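Local structure of UDP-D-quinovosamine 4-dehydrogenase (Vibrio fischeri, 3NKL) at residues B[40-45]-B[51-56]; B[67-72]-B[86-91]; B[79-84]-B[95-100]. The protein probably combines oxidoreductase and lyase activities on a nucleotide sugar, the present chain being the Rossmann-like, CoA-binding-type domain of a longer membrane protein. All coordinates share one frame; numbering follows the deposited sequence.

Contact 1. Residues B[40-45]-B[51-56]; sequences KKHKTT and IYRPKY. With SO4 (sulfate ion), chain K; SO4 (sulfate ion), chain J.
His-42 reaches from the 40-45 loop across the end of strand 49-52, where its imidazole meets Arg-53 and Tyr-56. With CG anti to the backbone N (chi1 180°), ND1 accepts the backbone N-H of Arg-53 at 2.9 Å, the donor somewhat out of the ring plane. Arg-53 CG packs 3.4 Å from His-42 ND1; its guanidinium, nearly perpendicular to the ring, sends NH2 to O3 of sulfate K in a weak bond. His-42 NE2 donates 3.1 Å to O1 of sulfate J. Histidine suits this place because one flat ring can both accept and donate. Its CE1 corner also comes over a face of Tyr-56, 3.5 Å from CE2, in an edge-to-face pair with planes at 65°.

Tyr-56 OH donates to the same O1 at 2.7 Å. Lys-43 CG lies over one face of the imidazole, and the extended chain beyond it carries NZ to that oxygen, though the sulfate probably came from the crystallisation liquor.

Ile-51 packs its CB against Lys-41 O, while its CD1 meets Thr-44 OG1 at 3.5 Å. With chi1 at 63°, that hydroxyl reaches back to Lys-41 O (2.7 Å), which also receives Thr-44 N. Backbone hydrogen bonds from Lys-43 N to Ile-51 O and from Ile-51 N to Thr-44 O hold the segments together. Lys-41 sends its amine to Ala-12 O and to Ser-75 OG of the second subunit.

Lys-41 to Thr-44 form a type II beta turn, Lys-43 supplying the positive phi, which leads into the antiparallel hairpin of strands 45-46 and 49-52 edging the Rossmann-like sheet.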
# COMPACT_ATOMS: atom_id res chain seq x y z
N LYS B 40 1.46 5.42 12.41
CA LYS B 40 0.45 4.57 13.03
C LYS B 40 0.90 3.11 13.11
O LYS B 40 0.41 2.35 13.95
CB LYS B 40 -0.88 4.66 12.27
CG LYS B 40 -1.55 6.04 12.32
CD LYS B 40 -2.81 6.09 11.47
CE LYS B 40 -3.44 7.47 11.49
NZ LYS B 40 -4.64 7.56 10.60
N LYS B 41 1.83 2.73 12.24
CA LYS B 41 2.32 1.36 12.20
C LYS B 41 3.60 1.13 13.01
O LYS B 41 4.08 0.00 13.13
CB LYS B 41 2.55 0.92 10.74
CG LYS B 41 1.28 0.89 9.90
CD LYS B 41 1.50 0.22 8.55
CE LYS B 41 0.19 0.13 7.78
NZ LYS B 41 0.29 -0.68 6.53
N HIS B 42 4.17 2.21 13.54
CA HIS B 42 5.45 2.09 14.24
C HIS B 42 5.34 1.13 15.41
O HIS B 42 4.43 1.21 16.23
CB HIS B 42 5.96 3.45 14.70
CG HIS B 42 7.27 3.39 15.43
ND1 HIS B 42 8.44 2.97 14.83
CD2 HIS B 42 7.59 3.69 16.71
CE1 HIS B 42 9.42 3.02 15.70
NE2 HIS B 42 8.94 3.45 16.85
N LYS B 43 6.28 0.19 15.44
CA LYS B 43 6.34 -0.84 16.46
C LYS B 43 5.13 -1.77 16.53
O LYS B 43 4.96 -2.46 17.53
CB LYS B 43 6.68 -0.23 17.83
CG LYS B 43 8.15 0.18 17.92
CD LYS B 43 8.49 0.87 19.24
CE LYS B 43 10.00 0.93 19.44
NZ LYS B 43 10.41 1.87 20.52
N THR B 44 4.32 -1.81 15.48
CA THR B 44 3.33 -2.88 15.38
C THR B 44 4.02 -4.10 14.78
O THR B 44 5.18 -4.02 14.39
CB THR B 44 2.09 -2.49 14.55
OG1 THR B 44 2.47 -2.22 13.20
CG2 THR B 44 1.41 -1.26 15.16
N THR B 45 3.33 -5.23 14.71
CA THR B 45 3.96 -6.43 14.17
C THR B 45 3.10 -7.12 13.12
O THR B 45 1.88 -7.17 13.24
CB THR B 45 4.30 -7.45 15.27
OG1 THR B 45 3.15 -8.26 15.54
CG2 THR B 45 4.76 -6.75 16.54
N ILE B 51 7.48 -3.60 12.65
CA ILE B 51 7.49 -2.50 11.69
C ILE B 51 8.01 -1.25 12.39
O ILE B 51 7.60 -0.97 13.51
CB ILE B 51 6.06 -2.19 11.20
CG1 ILE B 51 5.42 -3.40 10.52
CG2 ILE B 51 6.05 -1.03 10.22
CD1 ILE B 51 3.96 -3.18 10.18
N TYR B 52 8.90 -0.50 11.74
CA TYR B 52 9.50 0.67 12.38
C TYR B 52 9.43 1.89 11.46
O TYR B 52 9.49 1.76 10.24
CB TYR B 52 10.97 0.44 12.74
CG TYR B 52 11.23 -0.71 13.67
CD1 TYR B 52 11.26 -0.51 15.05
CD2 TYR B 52 11.45 -1.99 13.19
CE1 TYR B 52 11.51 -1.57 15.91
CE2 TYR B 52 11.71 -3.05 14.04
CZ TYR B 52 11.73 -2.83 15.40
OH TYR B 52 11.96 -3.87 16.26
N ARG B 53 9.35 3.07 12.07
CA ARG B 53 9.41 4.31 11.32
C ARG B 53 10.83 4.47 10.78
O ARG B 53 11.79 3.88 11.33
CB ARG B 53 9.06 5.50 12.24
CG ARG B 53 10.02 5.61 13.44
CD ARG B 53 10.38 7.06 13.76
NE ARG B 53 9.53 7.65 14.80
CZ ARG B 53 9.28 8.96 14.90
NH1 ARG B 53 8.50 9.40 15.88
NH2 ARG B 53 9.79 9.81 14.02
N PRO B 54 10.99 5.26 9.71
CA PRO B 54 12.27 5.33 8.99
C PRO B 54 13.41 5.88 9.84
O PRO B 54 14.57 5.72 9.49
CB PRO B 54 11.98 6.29 7.83
CG PRO B 54 10.49 6.31 7.69
CD PRO B 54 9.91 6.01 9.04
N LYS B 55 13.08 6.56 10.94
CA LYS B 55 14.11 7.04 11.85
C LYS B 55 14.95 5.88 12.38
O LYS B 55 16.10 6.06 12.78
CB LYS B 55 13.47 7.82 13.01
CG LYS B 55 14.41 8.14 14.17
CD LYS B 55 13.68 9.01 15.22
CE LYS B 55 14.51 9.25 16.48
NZ LYS B 55 13.73 10.02 17.52
N TYR B 56 14.36 4.69 12.40
CA TYR B 56 15.06 3.51 12.91
C TYR B 56 16.02 2.84 11.90
O TYR B 56 16.65 1.85 12.23
CB TYR B 56 14.05 2.47 13.43
CG TYR B 56 13.58 2.74 14.85
CD1 TYR B 56 13.68 1.77 15.83
CD2 TYR B 56 13.06 3.97 15.20
CE1 TYR B 56 13.25 2.02 17.13
CE2 TYR B 56 12.64 4.23 16.50
CZ TYR B 56 12.74 3.25 17.45
OH TYR B 56 12.32 3.51 18.74
S SO4 K . 10.65 9.54 10.58
O1 SO4 K . 10.69 8.22 11.21
O2 SO4 K . 9.51 9.63 9.67
O3 SO4 K . 10.51 10.55 11.63
O4 SO4 K . 11.89 9.78 9.84
S SO4 J . 10.11 6.18 19.31
O1 SO4 J . 9.99 4.74 19.51
O2 SO4 J . 9.68 6.84 20.54
O3 SO4 J . 11.49 6.56 19.01
O4 SO4 J . 9.25 6.60 18.21

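Contact 2. Residues B[67-72]-B[86-91]; sequences STVLLA and ESLAKL
Leu-88, on helix 78-89, lays its CD1 methyl against the ends of Val-69 and Leu-71 on strand 68-71. This is the packing of helix on sheet within a beta-alpha-beta unit of the Rossmann-like fold, in which strand 68-71 leads through helix 78-89 to its parallel neighbour, strand 94-97. Val-69 and Leu-71 stand two residues apart and therefore project from the same side of the strand, toward the helix. Leu-70, between them, turns to the other side of the sheet, where it packs on Val-7 and Leu-96.

No polar atom takes part across this interface, which rests on methyl groups alone. The beta-branched valine suits the extended strand and offers a short, broad surface, whereas the longer leucines span the separation between helix and sheet; Val-69 and Leu-88, the closest backbone pair, still have their CA atoms 7.8 Å apart. Leu-88 is crossed by Val-69 at about a right angle, but runs past Leu-71 in the opposite direction. Val-93 and Val-95, together with Leu-57 of helix 57-64, add to the apolar surroundings of Leu-88; all three residues of the contact are buried.

The CG1 methyl of Val-69, placed anti to the backbone N by chi1 of 170°, lies 4.0 Å from Leu-88 CD2 and 3.8 Å from CD1. That same CD1 meets Leu-71 CD2 at 3.6 Å, one methyl serving both strand residues.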
# COMPACT_ATOMS: atom_id res chain seq x y z
N SER B 67 23.03 -5.06 4.63
CA SER B 67 23.65 -4.32 3.54
C SER B 67 22.76 -4.24 2.31
O SER B 67 23.21 -3.80 1.27
CB SER B 67 25.01 -4.92 3.17
OG SER B 67 24.86 -6.26 2.77
N THR B 68 21.52 -4.66 2.45
CA THR B 68 20.55 -4.65 1.34
C THR B 68 19.17 -4.31 1.87
O THR B 68 18.74 -4.89 2.87
CB THR B 68 20.49 -6.03 0.64
OG1 THR B 68 21.75 -6.31 0.04
CG2 THR B 68 19.43 -6.05 -0.44
N VAL B 69 18.50 -3.35 1.22
CA VAL B 69 17.14 -2.99 1.60
C VAL B 69 16.25 -3.16 0.37
O VAL B 69 16.63 -2.77 -0.73
CB VAL B 69 17.07 -1.56 2.18
CG1 VAL B 69 15.61 -1.08 2.33
CG2 VAL B 69 17.83 -1.50 3.53
N LEU B 70 15.10 -3.80 0.56
CA LEU B 70 14.18 -4.08 -0.54
C LEU B 70 12.98 -3.14 -0.49
O LEU B 70 12.32 -3.03 0.55
CB LEU B 70 13.70 -5.53 -0.45
CG LEU B 70 14.77 -6.61 -0.30
CD1 LEU B 70 14.08 -7.98 -0.33
CD2 LEU B 70 15.80 -6.50 -1.39
N LEU B 71 12.67 -2.49 -1.60
CA LEU B 71 11.54 -1.56 -1.63
C LEU B 71 10.28 -2.26 -2.09
O LEU B 71 10.26 -2.87 -3.16
CB LEU B 71 11.82 -0.40 -2.59
CG LEU B 71 13.06 0.44 -2.27
CD1 LEU B 71 13.15 1.58 -3.26
CD2 LEU B 71 13.00 0.98 -0.85
N ALA B 72 9.23 -2.19 -1.28
CA ALA B 72 7.94 -2.73 -1.63
C ALA B 72 6.91 -1.61 -1.42
O ALA B 72 6.00 -1.74 -0.60
CB ALA B 72 7.61 -3.96 -0.78
N GLU B 86 17.11 7.78 -2.08
CA GLU B 86 18.28 8.59 -1.71
C GLU B 86 18.60 8.49 -0.22
O GLU B 86 19.77 8.47 0.17
CB GLU B 86 18.09 10.05 -2.16
CG GLU B 86 18.01 10.15 -3.69
CD GLU B 86 17.98 11.59 -4.21
OE1 GLU B 86 18.80 12.43 -3.76
OE2 GLU B 86 17.15 11.88 -5.08
N SER B 87 17.56 8.41 0.61
CA SER B 87 17.75 8.22 2.05
C SER B 87 18.51 6.92 2.34
O SER B 87 19.35 6.87 3.23
CB SER B 87 16.40 8.26 2.79
OG SER B 87 15.71 7.01 2.78
N LEU B 88 18.23 5.88 1.56
CA LEU B 88 18.93 4.61 1.73
C LEU B 88 20.35 4.62 1.15
O LEU B 88 21.28 4.03 1.71
CB LEU B 88 18.11 3.47 1.10
CG LEU B 88 16.73 3.30 1.74
CD1 LEU B 88 15.85 2.41 0.87
CD2 LEU B 88 16.89 2.67 3.14
N ALA B 89 20.50 5.26 0.00
CA ALA B 89 21.82 5.34 -0.62
C ALA B 89 22.85 5.85 0.35
O ALA B 89 23.99 5.36 0.37
CB ALA B 89 21.79 6.24 -1.84
N LYS B 90 22.49 6.89 1.10
CA LYS B 90 23.42 7.54 1.99
C LYS B 90 23.71 6.72 3.25
O LYS B 90 24.49 7.14 4.10
CB LYS B 90 22.91 8.93 2.39
CG LYS B 90 22.72 9.85 1.19
CD LYS B 90 21.92 11.12 1.56
CE LYS B 90 21.78 12.06 0.37
NZ LYS B 90 20.75 13.12 0.63
N LEU B 91 23.08 5.55 3.36
CA LEU B 91 23.38 4.65 4.47
C LEU B 91 24.22 3.47 3.99
O LEU B 91 24.38 2.49 4.72
CB LEU B 91 22.09 4.13 5.12
CG LEU B 91 21.21 5.22 5.75
CD1 LEU B 91 19.92 4.62 6.28
CD2 LEU B 91 22.00 5.87 6.88

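Contact 3. Residues B[79-84]-B[95-100]; sequences VQKKVI and VLTIPN
Lys-81 crosses Thr-97 at about a right angle, its fully extended chain bringing the amine onto the threonine hydroxyl. A chi1 of -165° swings the chain away from the backbone N, and the remaining torsions keep it straight from helix 78-89 to the end of strand 94-97. A long, flexible lysine fits here because the CA atoms of the two residues are 10.2 Å apart, a gap that its methylenes span while packing on Leu-71.

At the far end NZ donates to Thr-97 OG1 at 2.9 Å. The hydroxyl in turn donates a hydrogen bond to Ile-98 O, 2.8 Å away, in the carbonyl plane and on a lone pair. Threonine suits this chain of two hydrogen bonds, since its one oxygen both accepts and donates, and the bond to Ile-98 O helps to fix the rotation of the threonine hydroxyl.

Asn-100 joins indirectly. Water 1 accepts from Lys-81 NZ at 2.8 Å and donates to Asn-100 OD1 at 2.9 Å; a second water lies near, with a weak bond to NZ. Asn-100 sits at the N-cap position of helix 101-105, though its side chain makes no capping bond.

Here a polar bond joins the crossover helix to the C-terminal end of the following parallel strand, within a beta-alpha-beta unit of a Rossmann-like domain.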
# COMPACT_ATOMS: atom_id res chain seq x y z
N VAL B 79 8.22 10.86 -7.09
CA VAL B 79 8.93 11.81 -6.22
C VAL B 79 9.26 11.22 -4.86
O VAL B 79 10.39 11.31 -4.36
CB VAL B 79 8.12 13.09 -6.00
CG1 VAL B 79 8.76 13.89 -4.87
CG2 VAL B 79 8.08 13.91 -7.27
N GLN B 80 8.26 10.58 -4.25
CA GLN B 80 8.42 10.00 -2.93
C GLN B 80 9.36 8.78 -2.95
O GLN B 80 10.13 8.56 -2.01
CB GLN B 80 7.06 9.60 -2.36
CG GLN B 80 7.12 8.95 -0.99
CD GLN B 80 7.85 9.79 0.06
OE1 GLN B 80 8.59 9.26 0.89
NE2 GLN B 80 7.65 11.11 0.01
N LYS B 81 9.29 7.99 -4.01
CA LYS B 81 10.16 6.82 -4.09
C LYS B 81 11.63 7.25 -4.16
O LYS B 81 12.51 6.61 -3.57
CB LYS B 81 9.81 5.94 -5.29
CG LYS B 81 10.48 4.53 -5.18
CD LYS B 81 10.16 3.66 -6.42
CE LYS B 81 10.56 2.19 -6.19
NZ LYS B 81 10.37 1.34 -7.39
N LYS B 82 11.89 8.35 -4.87
CA LYS B 82 13.28 8.84 -4.96
C LYS B 82 13.77 9.39 -3.64
O LYS B 82 14.95 9.21 -3.27
CB LYS B 82 13.42 9.88 -6.08
CG LYS B 82 13.35 9.25 -7.48
CD LYS B 82 13.22 10.32 -8.59
CE LYS B 82 12.84 9.69 -9.93
NZ LYS B 82 12.42 10.69 -10.96
N VAL B 83 12.89 10.05 -2.90
CA VAL B 83 13.22 10.48 -1.54
C VAL B 83 13.68 9.28 -0.72
O VAL B 83 14.73 9.31 -0.06
CB VAL B 83 12.01 11.13 -0.85
CG1 VAL B 83 12.25 11.23 0.64
CG2 VAL B 83 11.73 12.50 -1.46
N ILE B 84 12.89 8.22 -0.77
CA ILE B 84 13.22 6.98 -0.06
C ILE B 84 14.56 6.40 -0.53
O ILE B 84 15.43 6.04 0.28
CB ILE B 84 12.09 5.96 -0.23
CG1 ILE B 84 10.84 6.42 0.56
CG2 ILE B 84 12.56 4.55 0.20
CD1 ILE B 84 9.62 5.55 0.31
N VAL B 95 20.14 -1.14 -2.91
CA VAL B 95 18.68 -0.96 -2.88
C VAL B 95 18.05 -1.69 -4.07
O VAL B 95 18.44 -1.44 -5.22
CB VAL B 95 18.29 0.54 -2.90
CG1 VAL B 95 16.77 0.69 -2.90
CG2 VAL B 95 18.89 1.27 -1.70
N LEU B 96 17.12 -2.60 -3.78
CA LEU B 96 16.44 -3.36 -4.83
C LEU B 96 14.96 -3.06 -4.69
O LEU B 96 14.51 -2.70 -3.62
CB LEU B 96 16.63 -4.87 -4.68
CG LEU B 96 18.04 -5.37 -4.40
CD1 LEU B 96 18.05 -6.90 -4.26
CD2 LEU B 96 18.92 -4.94 -5.55
N THR B 97 14.22 -3.22 -5.78
CA THR B 97 12.79 -2.89 -5.76
C THR B 97 11.94 -3.95 -6.45
O THR B 97 12.37 -4.56 -7.44
CB THR B 97 12.49 -1.52 -6.44
OG1 THR B 97 11.07 -1.26 -6.40
CG2 THR B 97 12.95 -1.50 -7.88
N ILE B 98 10.72 -4.16 -5.95
CA ILE B 98 9.76 -5.00 -6.66
C ILE B 98 9.25 -4.19 -7.87
O ILE B 98 9.53 -3.00 -7.97
CB ILE B 98 8.60 -5.40 -5.74
CG1 ILE B 98 7.68 -4.21 -5.43
CG2 ILE B 98 9.13 -6.04 -4.42
CD1 ILE B 98 6.40 -4.65 -4.65
N PRO B 99 8.49 -4.84 -8.77
CA PRO B 99 7.97 -4.13 -9.96
C PRO B 99 7.08 -2.92 -9.66
O PRO B 99 6.59 -2.76 -8.55
CB PRO B 99 7.12 -5.22 -10.68
CG PRO B 99 7.83 -6.51 -10.28
CD PRO B 99 8.18 -6.28 -8.82
N ASN B 100 6.87 -2.10 -10.68
CA ASN B 100 5.91 -1.00 -10.61
C ASN B 100 4.49 -1.53 -10.53
O ASN B 100 4.18 -2.64 -10.97
CB ASN B 100 6.05 -0.08 -11.82
CG ASN B 100 7.40 0.60 -11.86
OD1 ASN B 100 7.95 0.95 -10.81
ND2 ASN B 100 7.96 0.77 -13.06
O HOH W 1 7.65 1.65 -8.06
O HOH W 2 9.69 2.96 -10.23

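Following the chain from the N terminus, contact 1 comes first: it closes the short hairpin loop between 40-45 and 51-56, at the edge of the sheet, where strands 45-46 and 49-52 lie beyond strand 29-35. Helix 57-64 then leads to strand 68-71, where contact 2 opens. Before its partner 86-91 arrives, the chain has passed through 79-84, the start of contact 3, which closes only at 95-100. Contacts 2 and 3 therefore cross, both drawing on helix 78-89 and joining it to neighbouring parallel strands, whose backbones meet directly between Leu-71 N and Leu-96 O. Contact 1 stands apart, its centre about 16 Å from that of contact 2.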